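Local structure of aspartate aminotransferase (Leishmania major, 4H51) at residues 189-195 / 222-228; 163-167 / 179-183; 126-130 / 154-159. The protein probably transfers the amino group of L-aspartate to 2-oxoglutarate, working as a homodimeric class I aminotransferase that uses pyridoxal 5'-phosphate as cofactor. All blocks are in the same frame, centred on the assembly; numbering follows the deposited sequence.

Interaction 1: residues 189-195 / 222-228; sequences DGSVFIL and KHHQVFF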
ATOM      1  N   ASP B 189       7.990  29.474  14.127  1.00 17.15           N
ATOM      2  CA  ASP B 189       8.260  28.381  15.044  1.00 17.26           C
ATOM      3  C   ASP B 189       7.212  27.316  14.873  1.00 16.68           C
ATOM      4  O   ASP B 189       6.051  27.615  14.599  1.00 16.24           O
ATOM      5  CB  ASP B 189       8.177  28.843  16.484  1.00 18.77           C
ATOM      6  CG  ASP B 189       9.370  29.654  16.933  1.00 20.01           C
ATOM      7  OD1 ASP B 189      10.122  30.214  16.134  1.00 20.69           O
ATOM      8  OD2 ASP B 189       9.535  29.761  18.147  1.00 22.50           O
ATOM      9  N   GLY B 190       7.612  26.062  15.047  1.00 16.01           N
ATOM     10  CA  GLY B 190       6.704  24.952  14.915  1.00 15.45           C
ATOM     11  C   GLY B 190       6.273  24.657  13.481  1.00 14.62           C
ATOM     12  O   GLY B 190       5.131  24.307  13.268  1.00 14.80           O
ATOM     13  N   SER B 191       7.162  24.831  12.516  1.00 13.87           N
ATOM     14  CA  SER B 191       6.933  24.377  11.158  1.00 13.54           C
ATOM     15  C   SER B 191       7.446  22.930  10.979  1.00 13.02           C
ATOM     16  O   SER B 191       8.121  22.375  11.864  1.00 14.23           O
ATOM     17  CB  SER B 191       7.622  25.270  10.158  1.00 13.62           C
ATOM     18  OG  SER B 191       7.136  26.599  10.228  1.00 14.76           O
ATOM     19  N   VAL B 192       7.062  22.293   9.883  1.00 11.84           N
ATOM     20  CA  VAL B 192       7.527  20.956   9.554  1.00 11.04           C
ATOM     21  C   VAL B 192       8.605  21.005   8.477  1.00 10.72           C
ATOM     22  O   VAL B 192       8.413  21.694   7.469  1.00 11.06           O
ATOM     23  CB  VAL B 192       6.386  20.086   9.058  1.00 10.56           C
ATOM     24  CG1 VAL B 192       6.909  18.651   8.843  1.00  9.92           C
ATOM     25  CG2 VAL B 192       5.250  20.065  10.068  1.00 10.53           C
ATOM     26  N   PHE B 193       9.730  20.315   8.685  1.00 10.26           N
ATOM     27  CA  PHE B 193      10.796  20.248   7.689  1.00 10.10           C
ATOM     28  C   PHE B 193      11.036  18.813   7.289  1.00 10.13           C
ATOM     29  O   PHE B 193      11.380  17.976   8.147  1.00 10.08           O
ATOM     30  CB  PHE B 193      12.091  20.826   8.217  1.00 10.37           C
ATOM     31  CG  PHE B 193      12.122  22.316   8.197  1.00 10.44           C
ATOM     32  CD1 PHE B 193      11.378  23.046   9.122  1.00 10.62           C
ATOM     33  CD2 PHE B 193      12.794  22.988   7.205  1.00 10.35           C
ATOM     34  CE1 PHE B 193      11.377  24.423   9.082  1.00 11.04           C
ATOM     35  CE2 PHE B 193      12.781  24.355   7.166  1.00 10.80           C
ATOM     36  CZ  PHE B 193      12.039  25.078   8.098  1.00 11.16           C
ATOM     37  N   ILE B 194      10.891  18.542   5.990  1.00  9.93           N
ATOM     38  CA  ILE B 194      11.304  17.250   5.406  1.00  9.54           C
ATOM     39  C   ILE B 194      12.767  17.360   4.983  1.00  9.20           C
ATOM     40  O   ILE B 194      13.103  18.105   4.073  1.00  9.32           O
ATOM     41  CB  ILE B 194      10.386  16.836   4.269  1.00  9.28           C
ATOM     42  CG1 ILE B 194       8.953  16.673   4.794  1.00  9.87           C
ATOM     43  CG2 ILE B 194      10.889  15.551   3.589  1.00  9.50           C
ATOM     44  CD1 ILE B 194       7.960  16.166   3.762  1.00 10.05           C
ATOM     45  N   LEU B 195      13.609  16.582   5.671  1.00  9.09           N
ATOM     46  CA  LEU B 195      15.048  16.468   5.452  1.00  8.82           C
ATOM     47  C   LEU B 195      15.462  15.117   4.899  1.00  8.70           C
ATOM     48  O   LEU B 195      15.022  14.099   5.367  1.00  8.36           O
ATOM     49  CB  LEU B 195      15.750  16.691   6.765  1.00  9.03           C
ATOM     50  CG  LEU B 195      15.386  18.008   7.498  1.00  9.36           C
ATOM     51  CD1 LEU B 195      16.136  17.998   8.806  1.00  9.46           C
ATOM     52  CD2 LEU B 195      15.743  19.263   6.635  1.00  9.60           C
ATOM     53  N   LYS B 222      13.847  26.593  17.164  1.00 15.53           N
ATOM     54  CA  LYS B 222      12.628  27.015  16.486  1.00 15.71           C
ATOM     55  C   LYS B 222      11.451  26.084  16.794  1.00 15.88           C
ATOM     56  O   LYS B 222      10.330  26.363  16.374  1.00 15.50           O
ATOM     57  CB  LYS B 222      12.865  27.095  14.970  1.00 15.05           C
ATOM     58  CG  LYS B 222      13.809  28.222  14.531  1.00 15.12           C
ATOM     59  CD  LYS B 222      13.158  29.592  14.649  1.00 15.63           C
ATOM     60  CE  LYS B 222      12.083  29.736  13.585  1.00 15.54           C
ATOM     61  NZ  LYS B 222      11.317  31.017  13.798  1.00 16.02           N
ATOM     62  N   HIS B 223      11.705  24.994  17.534  1.00 16.16           N
ATOM     63  CA  HIS B 223      10.678  24.001  17.868  1.00 16.41           C
ATOM     64  C   HIS B 223      10.011  23.461  16.634  1.00 15.09           C
ATOM     65  O   HIS B 223       8.802  23.168  16.615  1.00 14.71           O
ATOM     66  CB  HIS B 223       9.656  24.598  18.815  1.00 18.53           C
ATOM     67  CG  HIS B 223      10.277  25.443  19.920  1.00 20.93           C
ATOM     68  ND1 HIS B 223      10.783  24.906  21.045  1.00 22.23           N
ATOM     69  CD2 HIS B 223      10.515  26.808  19.991  1.00 23.09           C
ATOM     70  CE1 HIS B 223      11.266  25.878  21.835  1.00 23.76           C
ATOM     71  NE2 HIS B 223      11.127  27.053  21.188  1.00 24.60           N
ATOM     72  N   HIS B 224      10.803  23.291  15.581  1.00 13.82           N
ATOM     73  CA  HIS B 224      10.302  22.666  14.359  1.00 12.90           C
ATOM     74  C   HIS B 224      10.139  21.185  14.497  1.00 12.50           C
ATOM     75  O   HIS B 224      10.870  20.512  15.242  1.00 12.80           O
ATOM     76  CB  HIS B 224      11.243  22.954  13.189  1.00 12.38           C
ATOM     77  CG  HIS B 224      11.327  24.412  12.781  1.00 12.48           C
ATOM     78  ND1 HIS B 224      10.251  25.192  12.696  1.00 12.57           N
ATOM     79  CD2 HIS B 224      12.414  25.168  12.290  1.00 12.30           C
ATOM     80  CE1 HIS B 224      10.621  26.413  12.222  1.00 12.93           C
ATOM     81  NE2 HIS B 224      11.953  26.382  11.961  1.00 12.52           N
ATOM     82  N   GLN B 225       9.189  20.638  13.750  1.00 12.44           N
ATOM     83  CA  GLN B 225       9.112  19.182  13.573  1.00 11.47           C
ATOM     84  C   GLN B 225      10.052  18.748  12.475  1.00 10.88           C
ATOM     85  O   GLN B 225       9.971  19.237  11.309  1.00 10.08           O
ATOM     86  CB  GLN B 225       7.703  18.742  13.200  1.00 11.90           C
ATOM     87  CG  GLN B 225       7.555  17.239  12.934  1.00 11.41           C
ATOM     88  CD  GLN B 225       7.694  16.395  14.183  1.00 11.90           C
ATOM     89  OE1 GLN B 225       7.069  16.685  15.228  1.00 13.18           O
ATOM     90  NE2 GLN B 225       8.547  15.354  14.117  1.00 11.89           N
ATOM     91  N   VAL B 226      10.904  17.791  12.809  1.00 10.27           N
ATOM     92  CA  VAL B 226      11.770  17.149  11.782  1.00  9.99           C
ATOM     93  C   VAL B 226      11.136  15.857  11.264  1.00  9.61           C
ATOM     94  O   VAL B 226      10.791  14.955  12.039  1.00  9.91           O
ATOM     95  CB  VAL B 226      13.188  16.870  12.339  1.00  9.68           C
ATOM     96  CG1 VAL B 226      14.025  16.066  11.370  1.00  9.42           C
ATOM     97  CG2 VAL B 226      13.921  18.180  12.704  1.00 10.02           C
ATOM     98  N   PHE B 227      11.064  15.737   9.947  1.00  9.86           N
ATOM     99  CA  PHE B 227      10.637  14.516   9.245  1.00  9.72           C
ATOM    100  C   PHE B 227      11.752  14.087   8.286  1.00  9.69           C
ATOM    101  O   PHE B 227      11.938  14.668   7.238  1.00  9.60           O
ATOM    102  CB  PHE B 227       9.332  14.790   8.488  1.00  9.94           C
ATOM    103  CG  PHE B 227       8.625  13.584   7.934  1.00  9.89           C
ATOM    104  CD1 PHE B 227       9.041  12.313   8.177  1.00  9.94           C
ATOM    105  CD2 PHE B 227       7.466  13.772   7.177  1.00 10.39           C
ATOM    106  CE1 PHE B 227       8.359  11.206   7.692  1.00 10.17           C
ATOM    107  CE2 PHE B 227       6.762  12.694   6.689  1.00 10.15           C
ATOM    108  CZ  PHE B 227       7.202  11.394   6.944  1.00 10.17           C
ATOM    109  N   PHE B 228      12.501  13.063   8.662  1.00  9.51           N
ATOM    110  CA  PHE B 228      13.564  12.512   7.829  1.00  9.51           C
ATOM    111  C   PHE B 228      12.995  11.564   6.795  1.00  9.68           C
ATOM    112  O   PHE B 228      12.169  10.699   7.097  1.00  9.81           O
ATOM    113  CB  PHE B 228      14.621  11.770   8.667  1.00  9.60           C
ATOM    114  CG  PHE B 228      15.669  12.656   9.282  1.00  9.64           C
ATOM    115  CD1 PHE B 228      16.569  13.350   8.471  1.00  9.73           C
ATOM    116  CD2 PHE B 228      15.824  12.742  10.666  1.00  9.90           C
ATOM    117  CE1 PHE B 228      17.563  14.134   9.047  1.00  9.81           C
ATOM    118  CE2 PHE B 228      16.787  13.522  11.232  1.00 10.39           C
ATOM    119  CZ  PHE B 228      17.651  14.257  10.404  1.00 10.36           C
TER
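Phe193 and His224 meet where two parallel strands begin, and the imidazole is covered on both faces. Phe193 CE1 lies 3.4 Å above the centre of the His224 ring, whereas Lys222 CB rests toward the rim of the opposite face. The two ring planes are inclined at 45°. At its perimeter His224 ND1 accepts the N-H of Ser191 (ND1 to N 3.1 Å), slightly off the ring plane, and NE2 is hydrogen-bonded to Ile184 O. This pattern would suit a neutral ring with its proton on NE2, its rotation fixed by the two bonds.

Next to it Lys222 doubles back on itself, bent at chi2 (-73°) and chi3 (-71°), which returns NZ to Asp189. The salt bridge from Lys222 NZ to Asp189 OD1 measures 2.7 Å, and the same ammonium also serves Ala187 O and Leu185 O. Gly190 N donates a hydrogen bond to Lys222 O close by.

Farther along, backbone hydrogen bonds pass from one strand to the other, among them Phe193 N to Gln225 O (2.8 Å) and Phe227 N to Phe193 O (2.9 Å). On the face bearing Val192 and Gln225, Ile194 CG1 runs alongside Phe227 and meets its CD2 at 4.0 Å. Gln225 bends away from Val192, its OE1 reaching Trp21 of the second subunit. On the other face Leu195 crosses Val226 almost at a right angle, CD1 to CG1 3.8 Å, while its CB touches Phe228 CD1 at 3.8 Å; Val226 CG1 also covers one face of the Phe228 ring. Strands 192-196 and 225-230, joined through helix 209-221, form a beta-alpha-beta unit in the central mixed sheet of a class I aminotransferase.

Interaction 2: residues 163-167 / 179-183; sequences CTYAY and GMKKD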
ATOM      1  N   CYS B 163       6.264  24.812   1.260  1.00 13.36           N
ATOM      2  CA  CYS B 163       7.307  25.850   1.138  1.00 13.50           C
ATOM      3  C   CYS B 163       8.602  25.153   0.830  1.00 13.36           C
ATOM      4  O   CYS B 163       8.672  23.887   0.883  1.00 12.61           O
ATOM      5  CB  CYS B 163       7.425  26.652   2.420  1.00 13.83           C
ATOM      6  SG  CYS B 163       5.918  27.553   2.929  1.00 14.57           S
ATOM      7  N   THR B 164       9.602  25.926   0.420  1.00 12.94           N
ATOM      8  CA  THR B 164      10.917  25.380   0.238  1.00 12.69           C
ATOM      9  C   THR B 164      11.989  26.067   1.085  1.00 12.85           C
ATOM     10  O   THR B 164      11.822  27.229   1.462  1.00 13.46           O
ATOM     11  CB  THR B 164      11.329  25.428  -1.235  1.00 13.09           C
ATOM     12  OG1 THR B 164      11.410  26.808  -1.642  1.00 14.03           O
ATOM     13  CG2 THR B 164      10.286  24.658  -2.105  1.00 12.79           C
ATOM     14  N   TYR B 165      13.045  25.314   1.420  1.00 12.32           N
ATOM     15  CA  TYR B 165      14.255  25.905   1.997  1.00 12.19           C
ATOM     16  C   TYR B 165      15.356  25.863   0.958  1.00 12.42           C
ATOM     17  O   TYR B 165      15.503  24.868   0.214  1.00 12.31           O
ATOM     18  CB  TYR B 165      14.721  25.240   3.305  1.00 11.79           C
ATOM     19  CG  TYR B 165      14.888  23.770   3.288  1.00 11.11           C
ATOM     20  CD1 TYR B 165      13.827  22.942   3.602  1.00 10.78           C
ATOM     21  CD2 TYR B 165      16.104  23.195   2.999  1.00 10.94           C
ATOM     22  CE1 TYR B 165      13.968  21.548   3.617  1.00 10.05           C
ATOM     23  CE2 TYR B 165      16.259  21.794   2.995  1.00 10.45           C
ATOM     24  CZ  TYR B 165      15.179  20.988   3.331  1.00 10.08           C
ATOM     25  OH  TYR B 165      15.263  19.620   3.339  1.00  9.12           O
ATOM     26  N   ALA B 166      16.107  26.966   0.910  1.00 12.84           N
ATOM     27  CA  ALA B 166      17.326  27.011   0.138  1.00 13.23           C
ATOM     28  C   ALA B 166      18.194  25.808   0.486  1.00 13.06           C
ATOM     29  O   ALA B 166      18.320  25.444   1.638  1.00 13.33           O
ATOM     30  CB  ALA B 166      18.071  28.312   0.435  1.00 14.11           C
ATOM     31  N   TYR B 167      18.799  25.193  -0.507  1.00 13.67           N
ATOM     32  CA  TYR B 167      19.544  23.977  -0.274  1.00 13.61           C
ATOM     33  C   TYR B 167      20.689  23.877  -1.264  1.00 15.01           C
ATOM     34  O   TYR B 167      21.852  24.047  -0.867  1.00 16.71           O
ATOM     35  CB  TYR B 167      18.612  22.746  -0.305  1.00 12.67           C
ATOM     36  CG  TYR B 167      19.354  21.501   0.114  1.00 12.49           C
ATOM     37  CD1 TYR B 167      19.631  21.290   1.451  1.00 12.63           C
ATOM     38  CD2 TYR B 167      19.857  20.595  -0.811  1.00 12.07           C
ATOM     39  CE1 TYR B 167      20.376  20.209   1.874  1.00 12.83           C
ATOM     40  CE2 TYR B 167      20.570  19.485  -0.388  1.00 12.04           C
ATOM     41  CZ  TYR B 167      20.829  19.290   0.961  1.00 12.45           C
ATOM     42  OH  TYR B 167      21.577  18.209   1.459  1.00 12.83           O
ATOM     43  N   GLY B 179      21.831  30.133   3.254  1.00 17.16           N
ATOM     44  CA  GLY B 179      20.470  30.312   2.838  1.00 16.78           C
ATOM     45  C   GLY B 179      19.557  29.326   3.552  1.00 16.07           C
ATOM     46  O   GLY B 179      18.439  29.688   3.959  1.00 16.57           O
ATOM     47  N   MET B 180      20.049  28.114   3.728  1.00 15.23           N
ATOM     48  CA  MET B 180      19.301  27.077   4.428  1.00 14.77           C
ATOM     49  C   MET B 180      19.014  27.497   5.853  1.00 14.93           C
ATOM     50  O   MET B 180      17.879  27.442   6.303  1.00 14.15           O
ATOM     51  CB  MET B 180      20.036  25.743   4.416  1.00 14.43           C
ATOM     52  CG  MET B 180      19.237  24.626   5.083  1.00 14.48           C
ATOM     53  SD  MET B 180      20.079  23.036   4.878  1.00 14.13           S
ATOM     54  CE  MET B 180      18.897  21.874   5.567  1.00 14.66           C
ATOM     55  N   LYS B 181      20.058  27.945   6.545  1.00 16.20           N
ATOM     56  CA  LYS B 181      19.887  28.418   7.914  1.00 17.33           C
ATOM     57  C   LYS B 181      18.913  29.595   7.966  1.00 17.32           C
ATOM     58  O   LYS B 181      18.068  29.662   8.861  1.00 17.09           O
ATOM     59  CB  LYS B 181      21.222  28.800   8.521  1.00 18.05           C
ATOM     60  CG  LYS B 181      22.114  27.589   8.796  1.00 19.08           C
ATOM     61  CD  LYS B 181      23.398  27.906   9.575  1.00 21.38           C
ATOM     62  CE  LYS B 181      24.395  28.728   8.780  1.00 22.80           C
ATOM     63  NZ  LYS B 181      25.564  29.138   9.629  1.00 25.55           N
ATOM     64  N   LYS B 182      19.068  30.534   7.031  1.00 18.04           N
ATOM     65  CA  LYS B 182      18.193  31.687   6.954  1.00 19.20           C
ATOM     66  C   LYS B 182      16.731  31.232   6.838  1.00 17.78           C
ATOM     67  O   LYS B 182      15.889  31.737   7.538  1.00 17.24           O
ATOM     68  CB  LYS B 182      18.590  32.537   5.759  1.00 21.36           C
ATOM     69  CG  LYS B 182      17.785  33.812   5.556  1.00 24.86           C
ATOM     70  CD  LYS B 182      18.581  34.773   4.661  1.00 27.82           C
ATOM     71  CE  LYS B 182      17.694  35.601   3.751  1.00 31.22           C
ATOM     72  NZ  LYS B 182      16.799  36.475   4.560  1.00 33.81           N
ATOM     73  N   ASP B 183      16.448  30.294   5.942  1.00 16.83           N
ATOM     74  CA  ASP B 183      15.067  29.853   5.764  1.00 16.56           C
ATOM     75  C   ASP B 183      14.492  29.073   6.983  1.00 15.68           C
ATOM     76  O   ASP B 183      13.295  29.195   7.320  1.00 15.81           O
ATOM     77  CB  ASP B 183      14.957  29.034   4.468  1.00 17.33           C
ATOM     78  CG  ASP B 183      15.067  29.890   3.205  1.00 18.87           C
ATOM     79  OD1 ASP B 183      15.101  31.166   3.285  1.00 22.23           O
ATOM     80  OD2 ASP B 183      15.217  29.283   2.110  1.00 16.91           O
TER
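The rings of Tyr165 and Tyr167 share one methionine, Met180, and also touch each other. The ring of His200 is stacked on that of Tyr167, whose CD1 stands in the plane of the Tyr165 ring, at its edge. Met180 SD in turn lies at the edge of the Tyr167 ring, 3.9 Å from CD1, and approaches the Tyr165 ring obliquely, as does Met180 CE, which comes to 3.7 Å from Tyr165 CE2. The sulfur thus makes Met-aromatic contacts with both rings, where helix 177-186 packs beside strand 162-169 of the large mixed sheet.

The shape of Met180 explains this double reach. Its chain is fully extended, with CG opposite the backbone N (chi1 -177°), and it runs alongside both tyrosines in the direction they point. This brings the methyl nearest to Tyr165 and the sulfur to the edge of Tyr167, while the sulfur also stays near Tyr165. Tyr165, by contrast, holds its CG in the crowded position between backbone N and carbonyl carbon (chi1 52°), which turns the CD2-CE2 side of its ring to Met180 CG and CE. The phenol ends are held elsewhere: Tyr165 OH by Ile194 O, Tyr167 OH by Val205 O. Ile215 of helix 209-221 also packs on Met180.

Between strand and helix the fit is close. The segment axes approach to 6.4 Å, and Gly179, having no side chain, lets Ala166 CB come within 3.6 Å of its backbone C. Ala166 O is buried against Met180 CB at 3.3 Å and has no polar partner in the model. One turn on, Asp183 faces the strand, with its CB 4.0 Å from Tyr165 CB. Ala166 N donates to Asp183 OD2 over 2.8 Å in a nearly straight bond of 172°, entering on the anti side of the oxygen, a little out of the carboxylate plane.

Interaction 3: residues 126-130 / 154-159; sequences AKLLT and VKAAGW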
ATOM      1  N   ALA B 126       3.013  12.241   6.641  1.00 11.25           N
ATOM      2  CA  ALA B 126       2.434  13.535   6.291  1.00 11.81           C
ATOM      3  C   ALA B 126       1.003  13.617   6.789  1.00 12.38           C
ATOM      4  O   ALA B 126       0.618  14.664   7.313  1.00 11.88           O
ATOM      5  CB  ALA B 126       2.500  13.812   4.794  1.00 11.18           C
ATOM      6  N   LYS B 127       0.242  12.514   6.670  1.00 12.62           N
ATOM      7  CA  LYS B 127      -1.117  12.461   7.228  1.00 14.05           C
ATOM      8  C   LYS B 127      -1.134  12.481   8.733  1.00 13.33           C
ATOM      9  O   LYS B 127      -1.912  13.193   9.353  1.00 13.72           O
ATOM     10  CB  LYS B 127      -1.876  11.217   6.702  1.00 16.03           C
ATOM     11  CG  LYS B 127      -2.138  11.301   5.206  1.00 18.92           C
ATOM     12  CD  LYS B 127      -2.934  10.134   4.617  1.00 21.64           C
ATOM     13  CE  LYS B 127      -2.509   9.912   3.164  1.00 24.39           C
ATOM     14  NZ  LYS B 127      -3.464   9.131   2.312  1.00 28.04           N
ATOM     15  N   LEU B 128      -0.271  11.702   9.360  1.00 12.72           N
ATOM     16  CA  LEU B 128      -0.216  11.709  10.825  1.00 12.99           C
ATOM     17  C   LEU B 128       0.008  13.138  11.391  1.00 13.13           C
ATOM     18  O   LEU B 128      -0.561  13.532  12.418  1.00 13.46           O
ATOM     19  CB  LEU B 128       0.904  10.780  11.302  1.00 12.66           C
ATOM     20  CG  LEU B 128       1.207  10.716  12.807  1.00 13.22           C
ATOM     21  CD1 LEU B 128       0.032  10.148  13.610  1.00 13.02           C
ATOM     22  CD2 LEU B 128       2.448   9.859  13.033  1.00 13.06           C
ATOM     23  N   LEU B 129       0.869  13.882  10.718  1.00 12.99           N
ATOM     24  CA  LEU B 129       1.287  15.223  11.175  1.00 13.51           C
ATOM     25  C   LEU B 129       0.117  16.211  11.110  1.00 13.99           C
ATOM     26  O   LEU B 129       0.102  17.187  11.857  1.00 15.77           O
ATOM     27  CB  LEU B 129       2.468  15.714  10.347  1.00 12.61           C
ATOM     28  CG  LEU B 129       3.807  15.082  10.748  1.00 12.01           C
ATOM     29  CD1 LEU B 129       4.911  15.386   9.775  1.00 11.75           C
ATOM     30  CD2 LEU B 129       4.283  15.404  12.149  1.00 12.36           C
ATOM     31  N   THR B 130      -0.845  15.969  10.222  1.00 13.96           N
ATOM     32  CA  THR B 130      -2.057  16.801  10.170  1.00 14.73           C
ATOM     33  C   THR B 130      -2.900  16.638  11.440  1.00 16.08           C
ATOM     34  O   THR B 130      -3.806  17.440  11.670  1.00 16.40           O
ATOM     35  CB  THR B 130      -2.920  16.547   8.914  1.00 14.97           C
ATOM     36  OG1 THR B 130      -3.621  15.287   9.008  1.00 14.41           O
ATOM     37  CG2 THR B 130      -2.057  16.584   7.652  1.00 13.85           C
ATOM     38  N   VAL B 154       2.817  15.291  -0.218  1.00 13.31           N
ATOM     39  CA  VAL B 154       2.453  16.167   0.893  1.00 13.89           C
ATOM     40  C   VAL B 154       1.110  16.897   0.654  1.00 13.71           C
ATOM     41  O   VAL B 154       0.276  17.026   1.564  1.00 13.11           O
ATOM     42  CB  VAL B 154       3.693  17.072   1.150  1.00 14.77           C
ATOM     43  CG1 VAL B 154       3.378  18.423   1.693  1.00 16.00           C
ATOM     44  CG2 VAL B 154       4.733  16.295   1.992  1.00 13.79           C
ATOM     45  N   LYS B 155       0.914  17.398  -0.562  1.00 14.10           N
ATOM     46  CA  LYS B 155      -0.372  17.998  -1.021  1.00 14.82           C
ATOM     47  C   LYS B 155      -1.560  17.049  -0.823  1.00 14.80           C
ATOM     48  O   LYS B 155      -2.593  17.415  -0.239  1.00 14.43           O
ATOM     49  CB  LYS B 155      -0.249  18.392  -2.513  1.00 16.32           C
ATOM     50  CG  LYS B 155      -1.387  19.236  -3.118  1.00 18.54           C
ATOM     51  CD  LYS B 155      -1.117  19.569  -4.596  1.00 19.67           C
ATOM     52  CE  LYS B 155      -2.434  19.920  -5.320  1.00 22.13           C
ATOM     53  NZ  LYS B 155      -2.232  20.465  -6.693  1.00 23.02           N
ATOM     54  N   ALA B 156      -1.398  15.820  -1.298  1.00 14.37           N
ATOM     55  CA  ALA B 156      -2.427  14.834  -1.201  1.00 14.55           C
ATOM     56  C   ALA B 156      -2.772  14.470   0.249  1.00 15.08           C
ATOM     57  O   ALA B 156      -3.921  14.146   0.551  1.00 15.28           O
ATOM     58  CB  ALA B 156      -2.018  13.589  -1.972  1.00 14.85           C
ATOM     59  N   ALA B 157      -1.781  14.519   1.139  1.00 14.66           N
ATOM     60  CA  ALA B 157      -2.034  14.328   2.580  1.00 15.11           C
ATOM     61  C   ALA B 157      -2.775  15.493   3.269  1.00 16.08           C
ATOM     62  O   ALA B 157      -3.101  15.387   4.443  1.00 17.13           O
ATOM     63  CB  ALA B 157      -0.708  14.096   3.299  1.00 14.92           C
ATOM     64  N   GLY B 158      -2.998  16.618   2.568  1.00 15.54           N
ATOM     65  CA  GLY B 158      -3.786  17.726   3.111  1.00 16.57           C
ATOM     66  C   GLY B 158      -3.011  19.025   3.412  1.00 16.04           C
ATOM     67  O   GLY B 158      -3.574  19.998   3.945  1.00 17.05           O
ATOM     68  N   TRP B 159      -1.750  19.080   3.038  1.00 14.17           N
ATOM     69  CA  TRP B 159      -0.940  20.262   3.339  1.00 14.80           C
ATOM     70  C   TRP B 159      -1.155  21.351   2.335  1.00 15.19           C
ATOM     71  O   TRP B 159      -0.886  21.148   1.177  1.00 14.94           O
ATOM     72  CB  TRP B 159       0.542  19.931   3.467  1.00 13.98           C
ATOM     73  CG  TRP B 159       0.776  19.091   4.681  1.00 13.55           C
ATOM     74  CD1 TRP B 159       0.631  17.706   4.794  1.00 13.63           C
ATOM     75  CD2 TRP B 159       1.119  19.543   6.026  1.00 14.00           C
ATOM     76  NE1 TRP B 159       0.896  17.286   6.054  1.00 13.60           N
ATOM     77  CE2 TRP B 159       1.184  18.343   6.854  1.00 13.58           C
ATOM     78  CE3 TRP B 159       1.401  20.770   6.604  1.00 14.05           C
ATOM     79  CZ2 TRP B 159       1.491  18.393   8.181  1.00 13.75           C
ATOM     80  CZ3 TRP B 159       1.724  20.803   7.955  1.00 14.45           C
ATOM     81  CH2 TRP B 159       1.768  19.641   8.730  1.00 14.14           C
TER
HETATM   82  O   HOH W   1      -4.835  14.488   6.193  1.00 37.20           O
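Lys127 and Ala157 bring the two backbones nearest, their CA atoms 5.1 Å apart, where the last turn of helix 117-129 passes the end of helix 148-156. The latter helix finishes in a Schellman motif: Gly158 takes a positive phi of 112°, Gly158 N is hydrogen-bonded back to Lys155 O, and Trp159 N donates a hydrogen bond to Val154 O at 3.2 Å.

This turn sends the indole of Trp159 across to the other helix. Trp159 NE1 donates to Ala126 O at 2.9 Å; the oxygen lies in the indole plane, although the donor stands well above the carbonyl plane. Also at the ring edge, Leu129 CB meets Trp159 CZ2 at 3.6 Å. Thr130 directs OG1 to Lys127 O (2.7 Å), on an in-plane lone pair, and its CG2 lies 3.4 Å from Trp159 NE1. A water donates to both Thr130 OG1 and Ala157 O, and Ala157 CB nestles against Ala126 CB and Lys127 CG.

Toward the sheet, Val154 and Trp159 pack on strands 140-144 and 192-196. Leu128 packs on helix 287-299, and Trp21 of the second subunit reaches Leu128 and Leu129.

How the interactions relate
From the N terminus the three contacts close one after another, neither nesting nor crossing. Interaction 3 comes first, joining the ends of two helices around the excursion through strand 140-144. The chain then enters strand 162-169, and interaction 2 closes a short loop containing strand 174-175 by bringing helix 177-186 back. Strand 192-196 follows, and interaction 1 closes the beta-alpha-beta crossover through helix 209-221. Interaction 1 touches both others: Tyr165 and Met180 reach Leu195, while Val154 and Trp159 pack on Ile194 and Val192. Interactions 2 and 3 merely adjoin in sequence. Interaction 1 pairs neighbouring strands, interaction 2 sets a helix against the sheet, and interaction 3 joins two helices that pack on it; interactions 1 and 3 also touch the second subunit.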